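Local structure of inositol dehydrogenase (Lactobacillus casei, 4MKX) at residues M140-D145 and V324-E329; D161-R166 and E264-K269. The protein probably oxidises scyllo-inositol with NAD as the cofactor, as a member of the Gfo/Idh/MocA oxidoreductase family. One frame throughout, in Å; residues are numbered along the deposited sequence.

Contact 1: M140-D145 and V324-E329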
loop_
_atom_site.group_PDB
_atom_site.type_symbol
_atom_site.label_atom_id
_atom_site.label_comp_id
_atom_site.label_asym_id
_atom_site.label_seq_id
_atom_site.Cartn_x
_atom_site.Cartn_y
_atom_site.Cartn_z
ATOM N N MET A 140 -26.451 -4.173 5.339
ATOM C CA MET A 140 -25.921 -4.290 3.986
ATOM C C MET A 140 -24.478 -4.783 3.922
ATOM O O MET A 140 -24.050 -5.274 2.881
ATOM C CB MET A 140 -26.080 -2.980 3.204
ATOM C CG MET A 140 -25.080 -1.877 3.534
ATOM S SD MET A 140 -25.320 -1.186 5.181
ATOM C CE MET A 140 -24.125 0.136 5.176
ATOM N N ARG A 141 -23.732 -4.689 5.015
ATOM C CA ARG A 141 -22.344 -5.146 4.968
ATOM C C ARG A 141 -22.267 -6.643 4.696
ATOM O O ARG A 141 -21.304 -7.126 4.114
ATOM C CB ARG A 141 -21.607 -4.792 6.254
ATOM C CG ARG A 141 -21.506 -3.297 6.472
ATOM C CD ARG A 141 -20.532 -3.014 7.581
ATOM N NE ARG A 141 -20.649 -1.637 8.032
ATOM C CZ ARG A 141 -20.000 -1.153 9.086
ATOM N NH1 ARG A 141 -19.186 -1.938 9.774
ATOM N NH2 ARG A 141 -20.187 0.113 9.449
ATOM N N ARG A 142 -23.319 -7.376 5.052
ATOM C CA ARG A 142 -23.353 -8.793 4.724
ATOM C C ARG A 142 -23.389 -9.047 3.222
ATOM O O ARG A 142 -23.119 -10.165 2.784
ATOM C CB ARG A 142 -24.552 -9.478 5.380
ATOM C CG ARG A 142 -24.521 -9.421 6.898
ATOM C CD ARG A 142 -25.499 -10.426 7.432
ATOM N NE ARG A 142 -25.699 -10.314 8.867
ATOM C CZ ARG A 142 -26.224 -11.288 9.596
ATOM N NH1 ARG A 142 -26.578 -12.416 9.000
ATOM N NH2 ARG A 142 -26.382 -11.140 10.905
ATOM N N PHE A 143 -23.719 -8.022 2.434
ATOM C CA PHE A 143 -23.756 -8.169 0.978
ATOM C C PHE A 143 -22.605 -7.496 0.259
ATOM O O PHE A 143 -22.510 -7.556 -0.963
ATOM C CB PHE A 143 -25.085 -7.641 0.437
ATOM C CG PHE A 143 -26.251 -8.461 0.874
ATOM C CD1 PHE A 143 -26.883 -8.193 2.074
ATOM C CD2 PHE A 143 -26.688 -9.524 0.100
ATOM C CE1 PHE A 143 -27.953 -8.960 2.491
ATOM C CE2 PHE A 143 -27.754 -10.295 0.516
ATOM C CZ PHE A 143 -28.380 -10.010 1.710
ATOM N N ASP A 144 -21.712 -6.882 1.019
ATOM C CA ASP A 144 -20.582 -6.179 0.431
ATOM C C ASP A 144 -19.533 -7.183 -0.031
ATOM O O ASP A 144 -19.228 -8.129 0.699
ATOM C CB ASP A 144 -19.968 -5.253 1.489
ATOM C CG ASP A 144 -18.719 -4.574 1.004
ATOM O OD1 ASP A 144 -18.815 -3.654 0.162
ATOM O OD2 ASP A 144 -17.622 -4.941 1.465
ATOM N N ASP A 145 -18.991 -6.975 -1.235
ATOM C CA ASP A 145 -18.051 -7.922 -1.817
ATOM C C ASP A 145 -16.834 -8.165 -0.936
ATOM O O ASP A 145 -16.397 -9.302 -0.805
ATOM C CB ASP A 145 -17.611 -7.483 -3.213
ATOM C CG ASP A 145 -18.667 -7.743 -4.274
ATOM O OD1 ASP A 145 -19.573 -8.582 -4.053
ATOM O OD2 ASP A 145 -18.561 -7.120 -5.350
ATOM N N VAL A 324 -33.257 -15.382 3.332
ATOM C CA VAL A 324 -31.954 -14.742 3.177
ATOM C C VAL A 324 -31.077 -14.955 4.415
ATOM O O VAL A 324 -29.845 -14.982 4.328
ATOM C CB VAL A 324 -32.137 -13.238 2.834
ATOM C CG1 VAL A 324 -30.879 -12.437 3.095
ATOM C CG2 VAL A 324 -32.584 -13.082 1.379
ATOM N N GLY A 325 -31.711 -15.126 5.568
ATOM C CA GLY A 325 -30.973 -15.489 6.768
ATOM C C GLY A 325 -30.644 -14.339 7.702
ATOM O O GLY A 325 -29.829 -14.487 8.613
ATOM N N ILE A 326 -31.269 -13.190 7.472
ATOM C CA ILE A 326 -31.146 -12.062 8.383
ATOM C C ILE A 326 -32.476 -11.902 9.113
ATOM O O ILE A 326 -33.484 -11.511 8.516
ATOM C CB ILE A 326 -30.791 -10.766 7.636
ATOM C CG1 ILE A 326 -29.518 -10.963 6.811
ATOM C CG2 ILE A 326 -30.612 -9.618 8.617
ATOM C CD1 ILE A 326 -29.190 -9.796 5.901
ATOM N N THR A 327 -32.479 -12.206 10.406
ATOM C CA THR A 327 -33.735 -12.342 11.146
ATOM C C THR A 327 -34.042 -11.189 12.080
ATOM O O THR A 327 -33.208 -10.312 12.310
ATOM C CB THR A 327 -33.735 -13.628 11.983
ATOM O OG1 THR A 327 -32.785 -13.500 13.048
ATOM C CG2 THR A 327 -33.356 -14.803 11.118
ATOM N N ALA A 328 -35.247 -11.208 12.636
ATOM C CA ALA A 328 -35.649 -10.233 13.631
ATOM C C ALA A 328 -34.732 -10.347 14.838
ATOM O O ALA A 328 -34.513 -9.366 15.540
ATOM C CB ALA A 328 -37.084 -10.466 14.042
ATOM N N GLU A 329 -34.206 -11.547 15.068
ATOM C CA GLU A 329 -33.312 -11.789 16.197
ATOM C C GLU A 329 -31.978 -11.086 15.997
ATOM O O GLU A 329 -31.386 -10.594 16.952
ATOM C CB GLU A 329 -33.071 -13.287 16.397
ATOM C CG GLU A 329 -32.154 -13.627 17.589
ATOM C CD GLU A 329 -32.813 -13.379 18.938
ATOM O OE1 GLU A 329 -34.055 -13.283 18.989
ATOM O OE2 GLU A 329 -32.092 -13.279 19.954
#

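Contact 2: D161-R166 and E264-K269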
loop_
_atom_site.group_PDB
_atom_site.type_symbol
_atom_site.label_atom_id
_atom_site.label_comp_id
_atom_site.label_asym_id
_atom_site.label_seq_id
_atom_site.Cartn_x
_atom_site.Cartn_y
_atom_site.Cartn_z
ATOM N N ASP A 161 -9.636 -20.029 14.489
ATOM C CA ASP A 161 -10.708 -19.466 15.297
ATOM C C ASP A 161 -10.414 -17.988 15.527
ATOM O O ASP A 161 -9.255 -17.574 15.598
ATOM C CB ASP A 161 -10.833 -20.216 16.627
ATOM C CG ASP A 161 -11.997 -19.719 17.471
ATOM O OD1 ASP A 161 -13.019 -19.260 16.913
ATOM O OD2 ASP A 161 -11.889 -19.789 18.707
ATOM N N ILE A 162 -11.469 -17.192 15.648
ATOM C CA ILE A 162 -11.327 -15.755 15.813
ATOM C C ILE A 162 -11.062 -15.395 17.266
ATOM O O ILE A 162 -11.769 -15.831 18.160
ATOM C CB ILE A 162 -12.599 -15.053 15.321
ATOM C CG1 ILE A 162 -12.735 -15.277 13.817
ATOM C CG2 ILE A 162 -12.558 -13.569 15.696
ATOM C CD1 ILE A 162 -14.049 -14.776 13.227
ATOM N N THR A 163 -10.021 -14.610 17.515
ATOM C CA THR A 163 -9.706 -14.214 18.881
ATOM C C THR A 163 -10.103 -12.762 19.154
ATOM O O THR A 163 -10.454 -12.409 20.264
ATOM C CB THR A 163 -8.219 -14.359 19.164
ATOM O OG1 THR A 163 -7.525 -13.365 18.416
ATOM C CG2 THR A 163 -7.716 -15.720 18.750
ATOM N N LEU A 164 -10.036 -11.909 18.136
ATOM C CA LEU A 164 -10.347 -10.501 18.345
ATOM C C LEU A 164 -10.904 -9.893 17.065
ATOM O O LEU A 164 -10.410 -10.162 15.975
ATOM C CB LEU A 164 -9.084 -9.731 18.769
ATOM C CG LEU A 164 -9.252 -8.250 19.145
ATOM C CD1 LEU A 164 -8.223 -7.898 20.197
ATOM C CD2 LEU A 164 -9.062 -7.339 17.941
ATOM N N ILE A 165 -11.935 -9.071 17.211
ATOM C CA ILE A 165 -12.406 -8.289 16.082
ATOM C C ILE A 165 -12.378 -6.816 16.465
ATOM O O ILE A 165 -12.840 -6.439 17.532
ATOM C CB ILE A 165 -13.824 -8.696 15.660
ATOM C CG1 ILE A 165 -13.798 -10.111 15.101
ATOM C CG2 ILE A 165 -14.325 -7.759 14.566
ATOM C CD1 ILE A 165 -15.157 -10.583 14.600
ATOM N N ARG A 166 -11.802 -5.989 15.593
ATOM C CA ARG A 166 -11.795 -4.544 15.801
ATOM C C ARG A 166 -12.579 -3.951 14.644
ATOM O O ARG A 166 -12.310 -4.262 13.492
ATOM C CB ARG A 166 -10.367 -3.988 15.780
ATOM C CG ARG A 166 -10.332 -2.462 15.823
ATOM C CD ARG A 166 -8.888 -1.884 15.833
ATOM N NE ARG A 166 -8.099 -2.268 14.662
ATOM C CZ ARG A 166 -8.116 -1.627 13.501
ATOM N NH1 ARG A 166 -8.905 -0.570 13.343
ATOM N NH2 ARG A 166 -7.371 -2.050 12.487
ATOM N N GLU A 264 -11.181 -5.428 11.314
ATOM C CA GLU A 264 -9.995 -6.250 11.451
ATOM C C GLU A 264 -10.382 -7.516 12.195
ATOM O O GLU A 264 -11.082 -7.455 13.210
ATOM C CB GLU A 264 -8.972 -5.479 12.281
ATOM C CG GLU A 264 -7.832 -6.278 12.818
ATOM C CD GLU A 264 -6.996 -5.435 13.739
ATOM O OE1 GLU A 264 -6.201 -4.623 13.220
ATOM O OE2 GLU A 264 -7.159 -5.539 14.974
ATOM N N ILE A 265 -9.936 -8.660 11.687
ATOM C CA ILE A 265 -10.203 -9.934 12.348
ATOM C C ILE A 265 -8.861 -10.610 12.627
ATOM O O ILE A 265 -8.083 -10.869 11.708
ATOM C CB ILE A 265 -11.073 -10.843 11.449
ATOM C CG1 ILE A 265 -12.351 -10.112 11.017
ATOM C CG2 ILE A 265 -11.454 -12.113 12.203
ATOM C CD1 ILE A 265 -13.144 -10.867 9.993
ATOM N N ILE A 266 -8.582 -10.869 13.902
ATOM C CA ILE A 266 -7.378 -11.588 14.294
ATOM C C ILE A 266 -7.765 -13.013 14.662
ATOM O O ILE A 266 -8.665 -13.225 15.476
ATOM C CB ILE A 266 -6.719 -10.937 15.506
ATOM C CG1 ILE A 266 -6.388 -9.474 15.186
ATOM C CG2 ILE A 266 -5.442 -11.684 15.854
ATOM C CD1 ILE A 266 -5.667 -8.745 16.305
ATOM N N GLY A 267 -7.122 -13.982 14.024
ATOM C CA GLY A 267 -7.423 -15.380 14.284
ATOM C C GLY A 267 -6.190 -16.092 14.818
ATOM O O GLY A 267 -5.125 -15.490 14.986
ATOM N N THR A 268 -6.326 -17.381 15.081
ATOM C CA THR A 268 -5.212 -18.138 15.635
ATOM C C THR A 268 -4.171 -18.434 14.564
ATOM O O THR A 268 -3.023 -18.721 14.892
ATOM C CB THR A 268 -5.696 -19.451 16.281
ATOM O OG1 THR A 268 -6.454 -20.202 15.327
ATOM C CG2 THR A 268 -6.555 -19.155 17.503
ATOM N N LYS A 269 -4.549 -18.347 13.288
ATOM C CA LYS A 269 -3.648 -18.720 12.199
ATOM C C LYS A 269 -3.344 -17.564 11.258
ATOM O O LYS A 269 -2.618 -17.732 10.270
ATOM C CB LYS A 269 -4.244 -19.858 11.376
ATOM C CG LYS A 269 -4.725 -21.034 12.202
ATOM C CD LYS A 269 -4.879 -22.266 11.335
ATOM C CE LYS A 269 -5.626 -21.937 10.062
ATOM N NZ LYS A 269 -5.479 -22.989 9.015
#

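Contact 1: M140-D145 and V324-E329
Arg142 and Ile326 mark the nearest approach of the two backbones, with 9.2 Å between Arg142 CA and Ile326 CA, so the 3-10 turn 140-143 and the loop leading into helix 328-347 meet through side chains, with no hydrogen bond between them. Ile326 is the common element. Its CG1 lies anti to the carbonyl carbon (chi1 -55°), and the CD1 methyl beyond it meets the Phe143 ring tip to tip, 3.7 Å from Phe143 CE1. That same Ile326 CD1 is 4.0 Å from Arg142 CD. Val324 adds a second methyl at the edge of the ring, in its plane, with CG1 3.7 Å from Phe143 CZ. Phe143 also touches Glu310 and Ala313 of helix 304-319.

In the fold, the contact links the turn that follows strand 135-137, the last strand of the parallel Rossmann sheet, to the start of the long C-terminal helix. Thr327 is the N-cap of that helix: its OG1 takes a weak bond from Glu329 N at 3.1 Å, and Asp330 OD2 accepts from Thr327 N, as in a capping box. In segment 140-145, Asp144 caps helix 145-155 through OD2 and Tyr147 N.

Arg142 runs extended from CG to NE and slides past Ile326 in the opposite direction, so that NH1 comes 3.9 Å from Ile326 CG1. Gly325 O is equally distant from that nitrogen, too far for a hydrogen bond. The charge of Arg142 is met instead by Asp201 of helix 197-207, which forms a salt bridge with NH2.

Contact 2: D161-R166 and E264-K269
Arg166 and Glu264 both hold CG anti to the backbone N, and the arginine then bends at chi3 (59°), which places NE beside the extended glutamate. The salt bridge runs from Arg166 NH2 to Glu264 OE1 at 2.9 Å. A weak bond joins Arg166 NE to Glu264 OE2 at 3.4 Å. The guanidinium and carboxylate planes stand 83° apart: OE1 lies in the guanidinium plane, while NH2 approaches it from above the carboxylate.

The strands that carry them, 162-166 and 264-267, run antiparallel. Arg166 and Glu264 form a hydrogen-bonded pair, with Glu264 N to Arg166 O at 2.7 Å and almost straight. Farther along, a classic beta bulge shifts the register: Ile266 O accepts from both Thr163 N, at 2.8 Å, and Leu164 N, at 3.3 Å. Beyond it Gly267 packs tightly, its CA 3.1 Å from Asp161 O, which also accepts from Thr268 N. Leu164 and Ile266 lie side by side on the face that carries Arg166, with Leu164 CD2 4.0 Å from Ile266 CD1. On the other face Ile162 CG1 touches Ile265 CG2 at 3.8 Å, and Ile165 and Ile265 meet Phe206 of helix 197-207.

The ion pair belongs to a wider network, since Arg166 also bridges to Glu262 and Glu264 to Arg273, while Tyr168 of the second subunit bonds to Glu264 OE2. An alanine in place of Arg166 would probably leave Glu262 and Glu264 without the guanidinium they share, with Glu264 still tied to Arg273 and to Tyr168 of the second subunit. With Arg166 NH2 close to the like-charged Arg273, and Arg166 of the second subunit packed against its counterpart, the glutamates probably offset the repulsion at this subunit interface.

From the N terminus the chain first builds the parallel Rossmann sheet, and 140-145 follows directly after its last strand, 135-137. Helix 145-155 then leads to 161-166, which begins strand 162-172 of the mixed sheet. The chain returns to pair with it at 264-269, and contact 2 closes a loop of 97 intervening residues. Only after helix 304-319 does 324-329 come back to 140-145, so contact 1 encloses contact 2 entirely and the two do not cross. Contact 1 ties the exit of the Rossmann sheet to the C-terminal helix; contact 2 joins two strands within the other domain. Their centres are 21 Å apart, and their nearest atoms about 8 Å.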